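Local structure of galactan 1,3-beta-galactosidase (Phanerochaete chrysosporium, 7BYS) at residues A[11-19]-A[49-60]; A[237-245]-A[254-262]. The protein probably hydrolyses beta-1,3-galactan as an exo-acting galactosidase of glycoside hydrolase family 43, and carries a carbohydrate-binding module with a bound calcium ion. All coordinates share one frame; numbering follows the deposited sequence.

In the fold
Both contacts lie in the family 43 domain, consistent with its five-bladed beta-propeller. Interaction 1 joins the loop before strand 22-27 to the first sheet. Interaction 2 lies in the hairpin of strands 242-249 and 252-259. Their centres are about 18 Å apart, but they touch where Leu56 CD1, in one conformer, packs on Ile254 CD1 (3.9 Å). Tyr270, on strand 269-276 beside 252-259, also bonds to the backbone of Ile17 and Ala19. Interaction 2 reaches the galactose site, known from another structure of this protein and without galactose here: the Gln242 side chain is about 3 Å from that of Arg82 and 4 Å from that of Asp137. The Ala19 side chain is about 11 Å from that of Arg82.

Interaction 1 of 2, residues A[11-19]-A[49-60]; sequences DTAGNTIQA and SCYTSSDLVNWS
Tyr51 reaches from strand 49-53 into the loop 11-19, which wraps around its ring. CG lies beside the backbone N and anti to the carbonyl carbon (chi1 -62°), which sends the ring toward the loop. Along one side of the ring, CD2 and CE2 run past Asp11. Here OD2 sits 3.7 Å from CE2, close to the ring plane. On the other side, CE1 meets Ala19 CB at 3.9 Å. Ile17 CG2 lies over one face, 4.2 Å from the ring centroid, in a CH-pi contact. At the tip, Tyr51 OH accepts a nearly straight bond from Gln18 N (2.9 Å, 172°). The same hydroxyl donates to a water at 2.6 Å, which in turn donates to Asp11 OD2 and Thr16 O.

At the two ends of the contact, Ser49 OG donates to Gln18 O (2.7 Å) and Thr12 N donates to Trp59 O (2.8 Å). Asp11 OD1 accepts from Asn15 N (3.0 Å) from above its carboxylate plane, linking the first residue of type I turn 11-14 to the one just after it.

Strand 48-53 runs between strands 30-36 and 60-61. Trp33 of strand 30-36 bonds to the Tyr51 backbone and packs edge-to-face on Trp59. The N-terminal loop packs on this first four-stranded sheet, consistent with a blade of the family 43 propeller. The Cys50-Cys119 disulfide ties it to the chain between strands 109-115 and 123-128.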
loop_
_atom_site.group_PDB
_atom_site.type_symbol
_atom_site.label_atom_id
_atom_site.label_comp_id
_atom_site.label_asym_id
_atom_site.label_seq_id
_atom_site.Cartn_x
_atom_site.Cartn_y
_atom_site.Cartn_z
ATOM N N ASP A 11 -12.445 -9.771 -0.121
ATOM C CA ASP A 11 -12.417 -10.709 0.990
ATOM C C ASP A 11 -13.112 -12.011 0.591
ATOM O O ASP A 11 -13.558 -12.178 -0.549
ATOM C CB ASP A 11 -12.999 -10.063 2.250
ATOM C CG ASP A 11 -14.454 -9.648 2.106
ATOM O OD1 ASP A 11 -15.158 -10.177 1.215
ATOM O OD2 ASP A 11 -14.914 -8.795 2.893
ATOM N N THR A 12 -13.225 -12.946 1.543
ATOM C CA THR A 12 -13.847 -14.233 1.240
ATOM C C THR A 12 -15.317 -14.092 0.860
ATOM O O THR A 12 -15.876 -15.002 0.236
ATOM C CB THR A 12 -13.670 -15.210 2.408
ATOM O OG1 THR A 12 -14.177 -14.611 3.604
ATOM C CG2 THR A 12 -12.197 -15.578 2.582
ATOM N N ALA A 13 -15.952 -12.976 1.209
ATOM C CA ALA A 13 -17.325 -12.704 0.813
ATOM C C ALA A 13 -17.432 -12.108 -0.584
ATOM O O ALA A 13 -18.552 -11.961 -1.093
ATOM C CB ALA A 13 -17.974 -11.740 1.806
ATOM N N GLY A 14 -16.309 -11.776 -1.217
ATOM C CA GLY A 14 -16.311 -11.096 -2.500
ATOM C C GLY A 14 -16.492 -9.599 -2.427
ATOM O O GLY A 14 -16.669 -8.964 -3.470
ATOM N N ASN A 15 -16.449 -9.015 -1.237
ATOM C CA ASN A 15 -16.532 -7.576 -1.066
ATOM C C ASN A 15 -15.129 -6.992 -1.057
ATOM O O ASN A 15 -14.178 -7.614 -0.578
ATOM C CB ASN A 15 -17.211 -7.240 0.259
ATOM C CG ASN A 15 -18.666 -7.643 0.278
ATOM O OD1 ASN A 15 -19.393 -7.393 -0.684
ATOM N ND2 ASN A 15 -19.102 -8.265 1.373
ATOM N N THR A 16 -15.000 -5.793 -1.611
ATOM C CA THR A 16 -13.706 -5.121 -1.626
ATOM C C THR A 16 -13.192 -4.912 -0.202
ATOM O O THR A 16 -13.933 -4.475 0.685
ATOM C CB THR A 16 -13.827 -3.782 -2.351
ATOM O OG1 THR A 16 -14.507 -3.982 -3.597
ATOM C CG2 THR A 16 -12.445 -3.201 -2.627
ATOM N N ILE A 17 -11.929 -5.275 0.027
ATOM C CA ILE A 17 -11.329 -5.109 1.347
ATOM C C ILE A 17 -11.226 -3.626 1.668
ATOM O O ILE A 17 -10.797 -2.824 0.823
ATOM C CB ILE A 17 -9.951 -5.784 1.380
ATOM C CG1 ILE A 17 -10.124 -7.302 1.286
ATOM C CG2 ILE A 17 -9.184 -5.398 2.655
ATOM C CD1 ILE A 17 -8.834 -8.058 1.096
ATOM N N GLN A 18 -11.636 -3.254 2.884
ATOM C CA GLN A 18 -11.617 -1.879 3.382
ATOM C C GLN A 18 -10.736 -1.834 4.625
ATOM O O GLN A 18 -11.234 -1.853 5.754
ATOM C CB GLN A 18 -13.028 -1.410 3.685
ATOM C CG GLN A 18 -13.871 -1.232 2.424
ATOM C CD GLN A 18 -13.447 -0.032 1.615
ATOM O OE1 GLN A 18 -12.672 0.799 2.081
ATOM N NE2 GLN A 18 -13.947 0.062 0.387
ATOM N N ALA A 19 -9.425 -1.777 4.413
ATOM C CA ALA A 19 -8.454 -1.800 5.506
ATOM C C ALA A 19 -7.237 -0.958 5.111
ATOM O O ALA A 19 -6.101 -1.424 5.025
ATOM C CB ALA A 19 -8.098 -3.241 5.868
ATOM N N SER A 49 -11.674 -1.853 10.581
ATOM C CA SER A 49 -12.033 -3.195 10.173
ATOM C C SER A 49 -11.073 -4.226 10.756
ATOM O O SER A 49 -9.993 -3.900 11.266
ATOM C CB SER A 49 -12.009 -3.292 8.653
ATOM O OG SER A 49 -10.726 -2.893 8.179
ATOM N N CYS A 50 -11.486 -5.490 10.677
ATOM C CA CYS A 50 -10.679 -6.602 11.153
ATOM C C CYS A 50 -10.897 -7.779 10.221
ATOM O O CYS A 50 -12.014 -8.307 10.149
ATOM C CB CYS A 50 -11.092 -6.992 12.580
ATOM S SG CYS A 50 -9.833 -8.034 13.433
ATOM N N TYR A 51 -9.836 -8.194 9.534
ATOM C CA TYR A 51 -9.860 -9.343 8.639
ATOM C C TYR A 51 -8.845 -10.364 9.122
ATOM O O TYR A 51 -7.771 -10.000 9.600
ATOM C CB TYR A 51 -9.472 -8.944 7.210
ATOM C CG TYR A 51 -10.387 -7.957 6.534
ATOM C CD1 TYR A 51 -10.302 -6.608 6.813
ATOM C CD2 TYR A 51 -11.322 -8.383 5.591
ATOM C CE1 TYR A 51 -11.135 -5.698 6.195
ATOM C CE2 TYR A 51 -12.163 -7.477 4.958
ATOM C CZ TYR A 51 -12.067 -6.137 5.261
ATOM O OH TYR A 51 -12.874 -5.194 4.658
ATOM N N THR A 52 -9.169 -11.643 8.966
ATOM C CA THR A 52 -8.273 -12.705 9.395
ATOM C C THR A 52 -7.848 -13.577 8.217
ATOM O O THR A 52 -8.575 -13.722 7.228
ATOM C CB THR A 52 -8.916 -13.575 10.476
ATOM O OG1 THR A 52 -10.020 -14.280 9.908
ATOM C CG2 THR A 52 -9.403 -12.731 11.645
ATOM N N SER A 53 -6.654 -14.163 8.326
ATOM C CA SER A 53 -6.167 -15.075 7.301
ATOM C C SER A 53 -5.061 -15.931 7.893
ATOM O O SER A 53 -4.382 -15.523 8.835
ATOM C CB SER A 53 -5.599 -14.273 6.123
ATOM O OG SER A 53 -4.977 -15.098 5.158
ATOM N N SER A 54 -4.881 -17.118 7.323
ATOM C CA SER A 54 -3.723 -17.942 7.635
ATOM C C SER A 54 -2.639 -17.879 6.571
ATOM O O SER A 54 -1.531 -18.378 6.810
ATOM C CB SER A 54 -4.153 -19.393 7.834
ATOM O OG SER A 54 -4.586 -19.940 6.602
ATOM N N ASP A 55 -2.922 -17.268 5.413
ATOM C CA ASP A 55 -2.000 -17.284 4.286
ATOM C C ASP A 55 -1.658 -15.908 3.728
ATOM O O ASP A 55 -0.879 -15.833 2.772
ATOM C CB ASP A 55 -2.520 -18.183 3.149
ATOM C CG ASP A 55 -3.884 -17.754 2.615
ATOM O OD1 ASP A 55 -4.301 -16.598 2.833
ATOM O OD2 ASP A 55 -4.545 -18.590 1.958
ATOM N N LEU A 56 -2.199 -14.829 4.300
ATOM C CA LEU A 56 -1.986 -13.436 3.888
ATOM C C LEU A 56 -2.689 -13.063 2.589
ATOM O O LEU A 56 -2.460 -11.949 2.072
ATOM C CB LEU A 56 -0.504 -13.042 3.812
ATOM C CG LEU A 56 0.257 -12.969 5.131
ATOM C CD1 LEU A 56 1.674 -12.503 4.860
ATOM C CD2 LEU A 56 -0.447 -12.036 6.129
ATOM N N VAL A 57 -3.533 -13.935 2.027
ATOM C CA VAL A 57 -4.140 -13.642 0.727
ATOM C C VAL A 57 -5.655 -13.789 0.769
ATOM O O VAL A 57 -6.386 -13.000 0.155
ATOM C CB VAL A 57 -3.515 -14.503 -0.386
ATOM C CG1 VAL A 57 -4.220 -14.262 -1.715
ATOM C CG2 VAL A 57 -2.035 -14.191 -0.509
ATOM N N ASN A 58 -6.137 -14.786 1.502
ATOM C CA ASN A 58 -7.569 -15.046 1.627
ATOM C C ASN A 58 -8.042 -14.496 2.970
ATOM O O ASN A 58 -7.833 -15.118 4.016
ATOM C CB ASN A 58 -7.855 -16.534 1.482
ATOM C CG ASN A 58 -7.617 -17.026 0.071
ATOM O OD1 ASN A 58 -8.412 -16.759 -0.832
ATOM N ND2 ASN A 58 -6.511 -17.735 -0.133
ATOM N N TRP A 59 -8.707 -13.343 2.931
ATOM C CA TRP A 59 -9.027 -12.563 4.117
ATOM C C TRP A 59 -10.514 -12.663 4.408
ATOM O O TRP A 59 -11.342 -12.426 3.519
ATOM C CB TRP A 59 -8.629 -11.097 3.918
ATOM C CG TRP A 59 -7.146 -10.904 3.848
ATOM C CD1 TRP A 59 -6.381 -10.727 2.731
ATOM C CD2 TRP A 59 -6.245 -10.869 4.963
ATOM N NE1 TRP A 59 -5.057 -10.589 3.080
ATOM C CE2 TRP A 59 -4.941 -10.683 4.443
ATOM C CE3 TRP A 59 -6.414 -10.991 6.347
ATOM C CZ2 TRP A 59 -3.812 -10.596 5.269
ATOM C CZ3 TRP A 59 -5.289 -10.912 7.169
ATOM C CH2 TRP A 59 -4.007 -10.718 6.623
ATOM N N SER A 60 -10.843 -13.005 5.646
ATOM C CA SER A 60 -12.215 -13.188 6.093
ATOM C C SER A 60 -12.579 -12.035 7.020
ATOM O O SER A 60 -11.933 -11.844 8.056
ATOM C CB SER A 60 -12.323 -14.516 6.840
ATOM O OG SER A 60 -13.663 -14.816 7.174
HETATM O O HOH W 1 -14.623 -6.081 2.914
HETATM O O HOH W 2 -15.297 -16.396 5.056
#

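Interaction 2 of 2, residues A[237-245]-A[254-262]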
loop_
_atom_site.group_PDB
_atom_site.type_symbol
_atom_site.label_atom_id
_atom_site.label_comp_id
_atom_site.label_asym_id
_atom_site.label_seq_id
_atom_site.Cartn_x
_atom_site.Cartn_y
_atom_site.Cartn_z
ATOM N N ARG A 237 7.826 7.129 -7.473
ATOM C CA ARG A 237 7.142 7.532 -6.246
ATOM C C ARG A 237 6.633 6.302 -5.493
ATOM O O ARG A 237 5.446 6.163 -5.187
ATOM C CB ARG A 237 6.027 8.537 -6.537
ATOM C CG ARG A 237 6.483 9.687 -7.434
ATOM C CD ARG A 237 5.347 10.631 -7.797
ATOM N NE ARG A 237 4.328 9.942 -8.582
ATOM C CZ ARG A 237 3.113 10.421 -8.823
ATOM N NH1 ARG A 237 2.739 11.603 -8.338
ATOM N NH2 ARG A 237 2.249 9.694 -9.527
ATOM N N THR A 238 7.579 5.401 -5.203
ATOM C CA THR A 238 7.293 4.124 -4.549
ATOM C C THR A 238 6.284 3.314 -5.350
ATOM O O THR A 238 5.369 2.697 -4.798
ATOM C CB THR A 238 6.878 4.278 -3.080
ATOM O OG1 THR A 238 7.603 5.361 -2.489
ATOM C CG2 THR A 238 7.231 3.019 -2.295
ATOM N N TRP A 239 6.466 3.291 -6.671
ATOM C CA TRP A 239 5.518 2.606 -7.549
ATOM C C TRP A 239 4.094 3.084 -7.272
ATOM O O TRP A 239 3.142 2.299 -7.224
ATOM C CB TRP A 239 5.654 1.081 -7.434
ATOM C CG TRP A 239 6.999 0.590 -7.903
ATOM C CD1 TRP A 239 8.026 0.145 -7.125
ATOM C CD2 TRP A 239 7.472 0.551 -9.257
ATOM N NE1 TRP A 239 9.098 -0.194 -7.912
ATOM C CE2 TRP A 239 8.781 0.031 -9.225
ATOM C CE3 TRP A 239 6.899 0.867 -10.494
ATOM C CZ2 TRP A 239 9.546 -0.156 -10.382
ATOM C CZ3 TRP A 239 7.655 0.670 -11.648
ATOM C CH2 TRP A 239 8.961 0.160 -11.581
ATOM N N TYR A 240 3.962 4.399 -7.087
ATOM C CA TYR A 240 2.711 5.062 -6.705
ATOM C C TYR A 240 2.077 4.417 -5.464
ATOM O O TYR A 240 1.053 3.726 -5.523
ATOM C CB TYR A 240 1.735 5.142 -7.884
ATOM C CG TYR A 240 0.686 6.225 -7.756
ATOM C CD1 TYR A 240 0.137 6.587 -6.523
ATOM C CD2 TYR A 240 0.240 6.893 -8.887
ATOM C CE1 TYR A 240 -0.835 7.600 -6.434
ATOM C CE2 TYR A 240 -0.694 7.880 -8.809
ATOM C CZ TYR A 240 -1.237 8.230 -7.605
ATOM O OH TYR A 240 -2.166 9.229 -7.590
ATOM N N SER A 241 2.703 4.685 -4.318
ATOM C CA SER A 241 2.183 4.170 -3.058
ATOM C C SER A 241 2.816 4.933 -1.908
ATOM O O SER A 241 3.717 5.759 -2.093
ATOM C CB SER A 241 2.407 2.657 -2.937
ATOM O OG SER A 241 3.757 2.367 -2.614
ATOM N N GLN A 242 2.320 4.639 -0.709
ATOM C CA GLN A 242 2.834 5.204 0.531
ATOM C C GLN A 242 2.843 4.101 1.574
ATOM O O GLN A 242 1.857 3.368 1.711
ATOM C CB GLN A 242 1.954 6.351 1.025
ATOM C CG GLN A 242 2.531 7.049 2.250
ATOM C CD GLN A 242 1.650 8.160 2.765
ATOM O OE1 GLN A 242 0.430 8.115 2.633
ATOM N NE2 GLN A 242 2.270 9.184 3.351
ATOM N N ASN A 243 3.952 3.995 2.307
ATOM C CA ASN A 243 4.118 2.942 3.301
ATOM C C ASN A 243 2.942 2.899 4.269
ATOM O O ASN A 243 2.399 3.934 4.667
ATOM C CB ASN A 243 5.397 3.211 4.092
ATOM C CG ASN A 243 5.817 2.023 4.920
ATOM O OD1 ASN A 243 5.885 0.906 4.419
ATOM N ND2 ASN A 243 6.118 2.254 6.187
ATOM N N ALA A 244 2.573 1.674 4.664
ATOM C CA ALA A 244 1.544 1.448 5.681
ATOM C C ALA A 244 2.034 0.470 6.746
ATOM O O ALA A 244 1.896 0.730 7.950
ATOM C CB ALA A 244 0.245 0.923 5.072
ATOM N N PHE A 245 2.633 -0.647 6.330
ATOM C CA PHE A 245 3.085 -1.655 7.281
ATOM C C PHE A 245 4.186 -2.475 6.634
ATOM O O PHE A 245 4.123 -2.771 5.435
ATOM C CB PHE A 245 1.946 -2.585 7.739
ATOM C CG PHE A 245 2.231 -3.260 9.055
ATOM C CD1 PHE A 245 1.955 -2.618 10.262
ATOM C CD2 PHE A 245 2.825 -4.517 9.085
ATOM C CE1 PHE A 245 2.250 -3.228 11.477
ATOM C CE2 PHE A 245 3.123 -5.129 10.297
ATOM C CZ PHE A 245 2.833 -4.486 11.486
ATOM N N ILE A 254 7.703 -7.870 3.752
ATOM C CA ILE A 254 6.710 -7.430 2.782
ATOM C C ILE A 254 6.466 -5.948 3.010
ATOM O O ILE A 254 6.122 -5.530 4.126
ATOM C CB ILE A 254 5.395 -8.199 2.922
ATOM C CG1 ILE A 254 5.645 -9.695 2.746
ATOM C CG2 ILE A 254 4.381 -7.671 1.901
ATOM C CD1 ILE A 254 4.437 -10.535 3.015
ATOM N N TYR A 255 6.640 -5.159 1.953
ATOM C CA TYR A 255 6.206 -3.775 1.944
ATOM C C TYR A 255 4.704 -3.746 1.690
ATOM O O TYR A 255 4.237 -4.234 0.651
ATOM C CB TYR A 255 6.928 -3.030 0.826
ATOM C CG TYR A 255 6.340 -1.671 0.556
ATOM C CD1 TYR A 255 6.706 -0.585 1.333
ATOM C CD2 TYR A 255 5.413 -1.470 -0.468
ATOM C CE1 TYR A 255 6.179 0.674 1.115
ATOM C CE2 TYR A 255 4.858 -0.213 -0.693
ATOM C CZ TYR A 255 5.249 0.855 0.101
ATOM O OH TYR A 255 4.717 2.107 -0.110
ATOM N N MET A 256 3.936 -3.208 2.633
ATOM C CA MET A 256 2.496 -3.033 2.458
ATOM C C MET A 256 2.230 -1.543 2.424
ATOM O O MET A 256 2.447 -0.850 3.419
ATOM C CB MET A 256 1.688 -3.686 3.574
ATOM C CG MET A 256 1.932 -5.164 3.683
ATOM S SD MET A 256 1.131 -5.807 5.169
ATOM C CE MET A 256 1.263 -7.575 4.879
ATOM N N GLY A 257 1.795 -1.052 1.264
ATOM C CA GLY A 257 1.499 0.350 1.082
ATOM C C GLY A 257 0.069 0.572 0.613
ATOM O O GLY A 257 -0.649 -0.365 0.230
ATOM N N ASP A 258 -0.331 1.838 0.640
ATOM C CA ASP A 258 -1.623 2.292 0.129
ATOM C C ASP A 258 -1.399 3.132 -1.117
ATOM O O ASP A 258 -0.467 3.940 -1.167
ATOM C CB ASP A 258 -2.318 3.205 1.152
ATOM C CG ASP A 258 -2.733 2.475 2.414
ATOM O OD1 ASP A 258 -3.648 1.634 2.333
ATOM O OD2 ASP A 258 -2.141 2.750 3.474
ATOM N N ARG A 259 -2.265 2.963 -2.119
ATOM C CA ARG A 259 -2.347 3.905 -3.238
ATOM C C ARG A 259 -3.592 4.740 -2.973
ATOM O O ARG A 259 -4.713 4.304 -3.248
ATOM C CB ARG A 259 -2.423 3.196 -4.589
ATOM C CG ARG A 259 -2.629 4.179 -5.752
ATOM C CD ARG A 259 -2.482 3.489 -7.100
ATOM N NE ARG A 259 -1.130 2.969 -7.239
ATOM C CZ ARG A 259 -0.779 1.914 -7.964
ATOM N NH1 ARG A 259 -1.690 1.218 -8.654
ATOM N NH2 ARG A 259 0.489 1.535 -7.978
ATOM N N TRP A 260 -3.394 5.925 -2.400
ATOM C CA TRP A 260 -4.517 6.764 -2.007
ATOM C C TRP A 260 -5.143 7.393 -3.238
ATOM O O TRP A 260 -4.443 7.945 -4.097
ATOM C CB TRP A 260 -4.029 7.868 -1.076
ATOM C CG TRP A 260 -3.482 7.362 0.218
ATOM C CD1 TRP A 260 -2.201 7.481 0.657
ATOM C CD2 TRP A 260 -4.205 6.674 1.248
ATOM N NE1 TRP A 260 -2.069 6.893 1.890
ATOM C CE2 TRP A 260 -3.287 6.401 2.283
ATOM C CE3 TRP A 260 -5.538 6.271 1.401
ATOM C CZ2 TRP A 260 -3.652 5.736 3.452
ATOM C CZ3 TRP A 260 -5.902 5.614 2.569
ATOM C CH2 TRP A 260 -4.960 5.356 3.580
ATOM N N ARG A 261 -6.466 7.333 -3.316
ATOM C CA ARG A 261 -7.206 7.940 -4.419
ATOM C C ARG A 261 -8.159 8.960 -3.809
ATOM O O ARG A 261 -9.296 8.619 -3.453
ATOM C CB ARG A 261 -7.958 6.863 -5.187
ATOM C CG ARG A 261 -8.504 7.386 -6.477
ATOM C CD ARG A 261 -9.078 6.287 -7.284
ATOM N NE ARG A 261 -9.632 6.826 -8.514
ATOM C CZ ARG A 261 -10.126 6.066 -9.475
ATOM N NH1 ARG A 261 -10.119 4.751 -9.323
ATOM N NH2 ARG A 261 -10.618 6.620 -10.576
ATOM N N PRO A 262 -7.733 10.222 -3.651
ATOM C CA PRO A 262 -8.558 11.193 -2.902
ATOM C C PRO A 262 -9.973 11.386 -3.424
ATOM O O PRO A 262 -10.883 11.593 -2.613
ATOM C CB PRO A 262 -7.745 12.493 -2.978
ATOM C CG PRO A 262 -6.352 12.055 -3.221
ATOM C CD PRO A 262 -6.428 10.785 -4.036
HETATM O O HOH W 3 -4.548 8.125 -6.700
HETATM O O HOH W 4 -0.227 4.682 3.416
#
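Gln242 and Asp258 form an antiparallel hydrogen-bonded pair, with N-to-O bonds running both ways. Further along, Ala244 N and Phe245 N both donate to Met256 O, which makes a classic beta bulge. Met256 N returns a bond to Phe245 O.

Residues 237-240 have positive phi and psi, a left-handed helical turn. Arg259 NE donates to Tyr240 O (2.9 Å, 159°), in the carbonyl plane and on a lone pair. Its NH2 donates to Trp239 O (2.9 Å), again at the guanidinium edge. The chain bends at chi3 (-62°), and CD passes over one face of the Tyr240 ring. An alanine in place of Arg259 would remove both donors and would probably leave the Trp239 and Tyr240 carbonyls without these mates and the turn freer to shift. Tyr255 OH donates to Ser241 OG (2.7 Å). Ser241 OG in turn donates a hydrogen bond to Thr238 O (2.7 Å).

Trp260 NE1 donates to Gln242 OE1 (2.9 Å), with the amide and indole planes almost perpendicular (89°). Ser203 OG bonds to Gln242 NE2, so both ends of the amide are fixed. Gln242 binds galactose in another structure of this protein, and Trp260 probably helps to position this ligand-binding side chain.

Strand 242-249 is the edge of its four-stranded sheet, and strand 269-276 flanks 252-259 on its other side. Arg82 of strand 79-88 touches both Gln242 and Trp260.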